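Local structure of universal stress protein (Pseudomonas aeruginosa UCBPP-PA14, 7MQ5) at residues K105-R117 with L255-L267. The protein is of unknown function but belongs to the universal stress protein family, whose members are commonly linked to stress survival and some of which bind ATP. Sequence-based numbering, arbitrary orientation.
Sequences KAILTPDDWKLLR and LIGNTAEVVLDTL
Helix 110-117, which carries Trp113, runs against helix 258-264, which carries Glu261 and Leu264, at 140° between their N-to-C directions, with axes 12.6 Å apart at closest; the backbones come nearest in the flanking loops, where the CA atoms of Ile107 and Asp265 are 4.4 Å apart. The indole of Trp113 fills the wider gap. Its six-membered ring reaches across to the other helix, where CH2 lies a tight 3.3 Å from Leu264 CD1, while CZ3 meets Ile256 CG2 at 3.8 Å. Leu108 CD1 and Leu116 CD1 lie over one face of the indole, toward its rim, and Leu116 and Leu264 touch methyl to methyl, tip to tip. Asp265 ties down the polar edge. Its OD1 takes Leu108 N at 2.9 Å and Trp113 NE1 at 3.2 Å, the two donors arriving from opposite faces of the carboxylate; the indole N-H comes from the syn side, with the ring and carboxylate planes 80° apart. A water donates to Asp265 OD2 and Leu108 O, closing a bridge beside this pair. Thr109 and Asp112 form a capping box that starts helix 110-117 just ahead of Trp113. Ala106 O and Asp265 O face each other at 3.3 Å, two acceptors; Lys127 NZ bonds Ala106 O, Leu264 O and Leu267 O and so probably offsets this gathering of carbonyl oxygens. The two helices precede strands 123-126 and 270-274, antiparallel neighbours in the middle of the sheet, so the contact ties together the two helix-strand units at which its parallel runs meet. Within it, Leu108 N holds the carboxylate in place, and the bond from NE1 to Asp265 OD1, together with the apolar contacts, helps fix how the indole is turned.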
ATOM      1  N   LYS A 105      -2.414 -11.755  15.189  1.00 23.90           N
ATOM      2  CA  LYS A 105      -3.140 -10.546  14.717  1.00 22.63           C
ATOM      3  C   LYS A 105      -2.520  -9.897  13.473  1.00 18.36           C
ATOM      4  O   LYS A 105      -3.276  -9.197  12.799  1.00 20.68           O
ATOM      5  CB  LYS A 105      -3.216  -9.489  15.824  1.00 28.79           C
ATOM      6  CG  LYS A 105      -4.049  -9.866  17.039  1.00 37.37           C
ATOM      7  CD  LYS A 105      -4.111  -8.770  18.084  1.00 45.02           C
ATOM      8  CE  LYS A 105      -4.935  -9.138  19.299  1.00 50.27           C
ATOM      9  NZ  LYS A 105      -6.346  -9.423  18.944  1.00 51.80           N
ATOM     10  N   ALA A 106      -1.228 -10.094  13.177  1.00 18.05           N
ATOM     11  CA  ALA A 106      -0.610  -9.388  12.022  1.00 17.69           C
ATOM     12  C   ALA A 106      -0.686 -10.192  10.712  1.00 16.14           C
ATOM     13  O   ALA A 106      -0.466  -9.602   9.654  1.00 15.26           O
ATOM     14  CB  ALA A 106       0.820  -9.024  12.337  1.00 18.78           C
ATOM     15  N   ILE A 107      -1.070 -11.468  10.791  0.70 17.04           N
ATOM     16  CA  ILE A 107      -1.108 -12.373   9.602  0.70 17.87           C
ATOM     17  C   ILE A 107      -2.280 -12.014   8.680  0.70 15.67           C
ATOM     18  O   ILE A 107      -3.441 -12.044   9.148  0.70 16.26           O
ATOM     19  CB  ILE A 107      -1.198 -13.837  10.076  0.70 21.01           C
ATOM     20  CG1 ILE A 107      -0.074 -14.198  11.052  0.70 24.05           C
ATOM     21  CG2 ILE A 107      -1.250 -14.788   8.892  0.70 21.90           C
ATOM     22  CD1 ILE A 107       1.316 -14.058  10.478  0.70 24.49           C
ATOM     23  N   LEU A 108      -2.002 -11.745   7.401  1.00 15.65           N
ATOM     24  CA  LEU A 108      -3.100 -11.450   6.446  1.00 15.55           C
ATOM     25  C   LEU A 108      -3.854 -12.749   6.136  1.00 17.13           C
ATOM     26  O   LEU A 108      -3.254 -13.842   6.174  1.00 18.23           O
ATOM     27  CB  LEU A 108      -2.538 -10.853   5.154  1.00 16.53           C
ATOM     28  CG  LEU A 108      -1.701  -9.587   5.284  1.00 17.73           C
ATOM     29  CD1 LEU A 108      -1.366  -9.062   3.897  1.00 19.11           C
ATOM     30  CD2 LEU A 108      -2.393  -8.512   6.111  1.00 19.53           C
ATOM     31  N   THR A 109      -5.129 -12.621   5.795  1.00 16.19           N
ATOM     32  CA  THR A 109      -5.919 -13.821   5.440  1.00 16.95           C
ATOM     33  C   THR A 109      -5.516 -14.334   4.061  1.00 15.54           C
ATOM     34  O   THR A 109      -4.974 -13.602   3.238  1.00 14.97           O
ATOM     35  CB  THR A 109      -7.418 -13.522   5.433  1.00 18.24           C
ATOM     36  OG1 THR A 109      -7.728 -12.714   4.292  1.00 18.40           O
ATOM     37  CG2 THR A 109      -7.873 -12.861   6.717  1.00 20.03           C
ATOM     38  N   PRO A 110      -5.777 -15.619   3.753  1.00 16.49           N
ATOM     39  CA  PRO A 110      -5.500 -16.130   2.415  1.00 17.13           C
ATOM     40  C   PRO A 110      -6.202 -15.303   1.324  1.00 15.78           C
ATOM     41  O   PRO A 110      -5.616 -15.094   0.284  1.00 16.19           O
ATOM     42  CB  PRO A 110      -6.022 -17.571   2.504  1.00 19.61           C
ATOM     43  CG  PRO A 110      -5.818 -17.942   3.950  1.00 20.54           C
ATOM     44  CD  PRO A 110      -6.165 -16.681   4.704  1.00 18.63           C
ATOM     45  N   ASP A 111      -7.415 -14.816   1.585  1.00 15.53           N
ATOM     46  CA  ASP A 111      -8.114 -14.035   0.530  1.00 16.12           C
ATOM     47  C   ASP A 111      -7.418 -12.672   0.367  1.00 14.63           C
ATOM     48  O   ASP A 111      -7.319 -12.192  -0.772  1.00 15.30           O
ATOM     49  CB  ASP A 111      -9.609 -13.907   0.805  1.00 18.54           C
ATOM     50  CG  ASP A 111     -10.360 -13.385  -0.408  1.00 21.34           C
ATOM     51  OD1 ASP A 111     -10.609 -14.182  -1.350  1.00 25.60           O
ATOM     52  OD2 ASP A 111     -10.590 -12.180  -0.443  1.00 26.07           O
ATOM     53  N   ASP A 112      -6.958 -12.068   1.469  1.00 13.63           N
ATOM     54  CA  ASP A 112      -6.181 -10.798   1.403  1.00 14.82           C
ATOM     55  C   ASP A 112      -4.948 -11.014   0.513  1.00 12.95           C
ATOM     56  O   ASP A 112      -4.596 -10.131  -0.285  1.00 12.91           O
ATOM     57  CB  ASP A 112      -5.645 -10.378   2.777  1.00 18.58           C
ATOM     58  CG  ASP A 112      -6.628  -9.822   3.795  1.00 23.85           C
ATOM     59  OD1 ASP A 112      -7.635  -9.241   3.366  1.00 21.25           O
ATOM     60  OD2 ASP A 112      -6.337  -9.947   5.039  1.00 25.51           O
ATOM     61  N   TRP A 113      -4.295 -12.161   0.664  1.00 12.23           N
ATOM     62  CA  TRP A 113      -3.092 -12.451  -0.150  1.00 12.71           C
ATOM     63  C   TRP A 113      -3.458 -12.555  -1.634  1.00 12.39           C
ATOM     64  O   TRP A 113      -2.674 -12.071  -2.466  1.00 13.31           O
ATOM     65  CB  TRP A 113      -2.358 -13.683   0.381  1.00 14.40           C
ATOM     66  CG  TRP A 113      -1.364 -13.311   1.437  1.00 17.37           C
ATOM     67  CD1 TRP A 113      -1.363 -13.606   2.770  1.00 20.12           C
ATOM     68  CD2 TRP A 113      -0.250 -12.430   1.224  1.00 17.57           C
ATOM     69  NE1 TRP A 113      -0.272 -13.027   3.372  1.00 19.72           N
ATOM     70  CE2 TRP A 113       0.399 -12.263   2.458  1.00 19.83           C
ATOM     71  CE3 TRP A 113       0.225 -11.744   0.103  1.00 18.39           C
ATOM     72  CZ2 TRP A 113       1.558 -11.496   2.579  1.00 18.16           C
ATOM     73  CZ3 TRP A 113       1.343 -10.954   0.230  1.00 19.81           C
ATOM     74  CH2 TRP A 113       2.001 -10.842   1.453  1.00 20.35           C
ATOM     75  N   LYS A 114      -4.603 -13.147  -1.966  1.00 13.15           N
ATOM     76  CA  LYS A 114      -4.994 -13.252  -3.394  1.00 13.41           C
ATOM     77  C   LYS A 114      -5.299 -11.848  -3.933  1.00 12.81           C
ATOM     78  O   LYS A 114      -4.948 -11.566  -5.081  1.00 13.23           O
ATOM     79  CB  LYS A 114      -6.158 -14.231  -3.539  1.00 15.24           C
ATOM     80  CG  LYS A 114      -5.750 -15.681  -3.317  1.00 18.18           C
ATOM     81  CD  LYS A 114      -6.878 -16.676  -3.408  1.00 20.96           C
ATOM     82  CE  LYS A 114      -6.399 -18.099  -3.214  1.00 27.94           C
ATOM     83  NZ  LYS A 114      -7.531 -19.047  -3.208  1.00 34.71           N
ATOM     84  N   LEU A 115      -5.908 -10.996  -3.112  1.00 12.08           N
ATOM     85  CA  LEU A 115      -6.164  -9.603  -3.548  1.00 11.68           C
ATOM     86  C   LEU A 115      -4.822  -8.922  -3.846  1.00 11.42           C
ATOM     87  O   LEU A 115      -4.682  -8.263  -4.892  1.00 12.11           O
ATOM     88  CB  LEU A 115      -6.918  -8.844  -2.451  1.00 11.78           C
ATOM     89  CG  LEU A 115      -7.106  -7.353  -2.709  1.00 11.93           C
ATOM     90  CD1 LEU A 115      -7.900  -7.114  -3.976  1.00 12.42           C
ATOM     91  CD2 LEU A 115      -7.761  -6.684  -1.515  1.00 12.97           C
ATOM     92  N   LEU A 116      -3.871  -9.040  -2.926  1.00 11.33           N
ATOM     93  CA  LEU A 116      -2.566  -8.364  -3.142  1.00 11.31           C
ATOM     94  C   LEU A 116      -1.821  -8.934  -4.348  1.00 11.73           C
ATOM     95  O   LEU A 116      -1.137  -8.181  -5.041  1.00 12.71           O
ATOM     96  CB  LEU A 116      -1.709  -8.513  -1.890  1.00 11.14           C
ATOM     97  CG  LEU A 116      -2.180  -7.708  -0.687  1.00 11.95           C
ATOM     98  CD1 LEU A 116      -1.339  -8.025   0.529  1.00 16.04           C
ATOM     99  CD2 LEU A 116      -2.162  -6.218  -0.981  1.00 14.08           C
ATOM    100  N   ARG A 117      -1.938 -10.237  -4.577  0.60 11.64           N
ATOM    101  CA  ARG A 117      -1.244 -10.886  -5.710  0.60 12.68           C
ATOM    102  C   ARG A 117      -1.790 -10.363  -7.042  0.60 12.91           C
ATOM    103  O   ARG A 117      -0.990  -9.910  -7.883  0.60 13.87           O
ATOM    104  CB  ARG A 117      -1.447 -12.397  -5.570  0.60 14.80           C
ATOM    105  CG  ARG A 117      -0.795 -13.232  -6.655  0.60 18.02           C
ATOM    106  CD  ARG A 117      -0.787 -14.693  -6.243  0.60 21.13           C
ATOM    107  NE  ARG A 117      -0.096 -14.890  -4.973  0.60 22.09           N
ATOM    108  CZ  ARG A 117      -0.655 -15.241  -3.814  0.60 23.57           C
ATOM    109  NH1 ARG A 117      -1.949 -15.503  -3.723  0.60 25.87           N
ATOM    110  NH2 ARG A 117       0.107 -15.364  -2.741  0.60 26.11           N
ATOM    111  N   LEU A 255       4.880 -13.574  -7.548  1.00 13.34           N
ATOM    112  CA  LEU A 255       5.223 -12.171  -7.905  1.00 13.26           C
ATOM    113  C   LEU A 255       5.327 -11.250  -6.686  1.00 12.72           C
ATOM    114  O   LEU A 255       5.814 -10.136  -6.852  1.00 13.94           O
ATOM    115  CB  LEU A 255       4.194 -11.664  -8.917  1.00 14.29           C
ATOM    116  CG  LEU A 255       2.761 -11.486  -8.422  1.00 15.14           C
ATOM    117  CD1 LEU A 255       2.558 -10.124  -7.760  1.00 17.08           C
ATOM    118  CD2 LEU A 255       1.789 -11.644  -9.590  1.00 17.96           C
ATOM    119  N   ILE A 256       4.923 -11.689  -5.504  1.00 12.17           N
ATOM    120  CA  ILE A 256       5.044 -10.783  -4.323  1.00 12.63           C
ATOM    121  C   ILE A 256       6.508 -10.772  -3.846  1.00 12.48           C
ATOM    122  O   ILE A 256       7.076  -9.673  -3.641  1.00 12.64           O
ATOM    123  CB  ILE A 256       4.076 -11.200  -3.201  1.00 14.53           C
ATOM    124  CG1 ILE A 256       2.608 -11.061  -3.614  1.00 16.25           C
ATOM    125  CG2 ILE A 256       4.382 -10.425  -1.932  1.00 15.37           C
ATOM    126  CD1 ILE A 256       2.140  -9.662  -3.792  1.00 19.06           C
ATOM    127  N   GLY A 257       7.104 -11.954  -3.724  1.00 13.01           N
ATOM    128  CA  GLY A 257       8.495 -12.078  -3.258  1.00 14.92           C
ATOM    129  C   GLY A 257       8.572 -12.317  -1.764  1.00 15.22           C
ATOM    130  O   GLY A 257       7.691 -11.857  -1.032  1.00 14.46           O
ATOM    131  N   ASN A 258       9.672 -12.910  -1.308  1.00 17.06           N
ATOM    132  CA  ASN A 258       9.788 -13.255   0.131  1.00 17.96           C
ATOM    133  C   ASN A 258       9.792 -12.013   1.024  1.00 15.36           C
ATOM    134  O   ASN A 258       9.158 -12.054   2.095  1.00 15.96           O
ATOM    135  CB  ASN A 258      11.051 -14.055   0.432  1.00 21.94           C
ATOM    136  CG  ASN A 258      11.119 -14.480   1.885  1.00 24.00           C
ATOM    137  OD1 ASN A 258      10.348 -15.337   2.319  1.00 26.33           O
ATOM    138  ND2 ASN A 258      12.034 -13.889   2.642  1.00 25.22           N
ATOM    139  N   THR A 259      10.504 -10.953   0.641  1.00 14.99           N
ATOM    140  CA  THR A 259      10.574  -9.794   1.569  1.00 14.94           C
ATOM    141  C   THR A 259       9.167  -9.251   1.810  1.00 13.65           C
ATOM    142  O   THR A 259       8.779  -9.081   2.977  1.00 14.58           O
ATOM    143  CB  THR A 259      11.509  -8.689   1.058  1.00 16.15           C
ATOM    144  OG1 THR A 259      12.831  -9.232   1.035  1.00 19.14           O
ATOM    145  CG2 THR A 259      11.487  -7.443   1.917  1.00 16.17           C
ATOM    146  N   ALA A 260       8.434  -8.977   0.738  1.00 12.99           N
ATOM    147  CA  ALA A 260       7.088  -8.398   0.920  1.00 12.87           C
ATOM    148  C   ALA A 260       6.170  -9.394   1.637  1.00 13.29           C
ATOM    149  O   ALA A 260       5.350  -8.942   2.446  1.00 14.56           O
ATOM    150  CB  ALA A 260       6.527  -7.940  -0.410  1.00 13.15           C
ATOM    151  N   GLU A 261       6.312 -10.698   1.377  1.00 13.03           N
ATOM    152  CA  GLU A 261       5.448 -11.690   2.073  1.00 15.39           C
ATOM    153  C   GLU A 261       5.656 -11.587   3.587  1.00 15.17           C
ATOM    154  O   GLU A 261       4.673 -11.444   4.347  1.00 16.93           O
ATOM    155  CB  GLU A 261       5.769 -13.108   1.603  1.00 18.19           C
ATOM    156  CG  GLU A 261       5.249 -13.427   0.216  1.00 20.98           C
ATOM    157  CD  GLU A 261       5.570 -14.833  -0.255  1.00 28.73           C
ATOM    158  OE1 GLU A 261       6.375 -15.514   0.414  1.00 32.87           O
ATOM    159  OE2 GLU A 261       5.011 -15.248  -1.282  1.00 34.99           O
ATOM    160  N   VAL A 262       6.912 -11.621   4.016  1.00 14.35           N
ATOM    161  CA  VAL A 262       7.197 -11.580   5.477  1.00 15.15           C
ATOM    162  C   VAL A 262       6.781 -10.224   6.056  1.00 14.69           C
ATOM    163  O   VAL A 262       6.118 -10.197   7.100  1.00 16.52           O
ATOM    164  CB  VAL A 262       8.680 -11.883   5.752  1.00 17.29           C
ATOM    165  CG1 VAL A 262       9.017 -11.699   7.224  1.00 19.33           C
ATOM    166  CG2 VAL A 262       9.061 -13.281   5.282  1.00 19.60           C
ATOM    167  N   VAL A 263       7.158  -9.126   5.409  1.00 13.52           N
ATOM    168  CA  VAL A 263       6.840  -7.776   5.952  1.00 13.85           C
ATOM    169  C   VAL A 263       5.315  -7.593   6.078  1.00 12.71           C
ATOM    170  O   VAL A 263       4.842  -7.085   7.109  1.00 14.12           O
ATOM    171  CB  VAL A 263       7.515  -6.711   5.065  1.00 17.54           C
ATOM    172  CG1 VAL A 263       7.049  -5.303   5.368  1.00 21.42           C
ATOM    173  CG2 VAL A 263       9.028  -6.831   5.145  1.00 17.70           C
ATOM    174  N   LEU A 264       4.554  -7.983   5.063  1.00 12.61           N
ATOM    175  CA  LEU A 264       3.083  -7.769   5.103  1.00 12.89           C
ATOM    176  C   LEU A 264       2.426  -8.550   6.241  1.00 14.15           C
ATOM    177  O   LEU A 264       1.403  -8.082   6.751  1.00 14.46           O
ATOM    178  CB  LEU A 264       2.489  -8.165   3.748  1.00 13.59           C
ATOM    179  CG  LEU A 264       2.407  -7.022   2.743  1.00 16.41           C
ATOM    180  CD1 LEU A 264       2.364  -7.528   1.304  1.00 17.69           C
ATOM    181  CD2 LEU A 264       1.220  -6.127   3.068  1.00 16.84           C
ATOM    182  N   ASP A 265       2.999  -9.691   6.611  1.00 13.32           N
ATOM    183  CA  ASP A 265       2.449 -10.545   7.696  1.00 14.68           C
ATOM    184  C   ASP A 265       3.012 -10.140   9.064  1.00 15.53           C
ATOM    185  O   ASP A 265       2.612 -10.775  10.048  1.00 17.65           O
ATOM    186  CB  ASP A 265       2.761 -12.023   7.439  1.00 16.72           C
ATOM    187  CG  ASP A 265       1.724 -12.778   6.616  1.00 20.07           C
ATOM    188  OD1 ASP A 265       0.659 -12.193   6.292  1.00 19.96           O
ATOM    189  OD2 ASP A 265       1.986 -13.956   6.307  1.00 24.59           O
ATOM    190  N   THR A 266       3.878  -9.118   9.124  1.00 14.60           N
ATOM    191  CA  THR A 266       4.565  -8.730  10.389  1.00 15.63           C
ATOM    192  C   THR A 266       4.245  -7.283  10.779  1.00 14.46           C
ATOM    193  O   THR A 266       4.119  -6.992  11.965  1.00 15.18           O
ATOM    194  CB  THR A 266       6.093  -8.891  10.259  1.00 18.77           C
ATOM    195  OG1 THR A 266       6.369 -10.228   9.843  1.00 21.84           O
ATOM    196  CG2 THR A 266       6.850  -8.588  11.533  1.00 19.25           C
ATOM    197  N   LEU A 267       4.152  -6.392   9.805  1.00 12.98           N
ATOM    198  CA  LEU A 267       3.958  -4.960  10.131  1.00 12.31           C
ATOM    199  C   LEU A 267       2.659  -4.744  10.899  1.00 12.34           C
ATOM    200  O   LEU A 267       1.642  -5.421  10.609  1.00 13.88           O
ATOM    201  CB  LEU A 267       3.923  -4.148   8.838  1.00 12.36           C
ATOM    202  CG  LEU A 267       5.263  -3.972   8.124  1.00 12.51           C
ATOM    203  CD1 LEU A 267       5.026  -3.377   6.747  1.00 13.81           C
ATOM    204  CD2 LEU A 267       6.217  -3.092   8.920  1.00 13.92           C
TER
HETATM  205  O   HOH W   1      -0.567 -15.051   5.881  0.60 23.54           O
HETATM  206  O   HOH W   2       2.448 -14.627  -2.081  1.00 42.14           O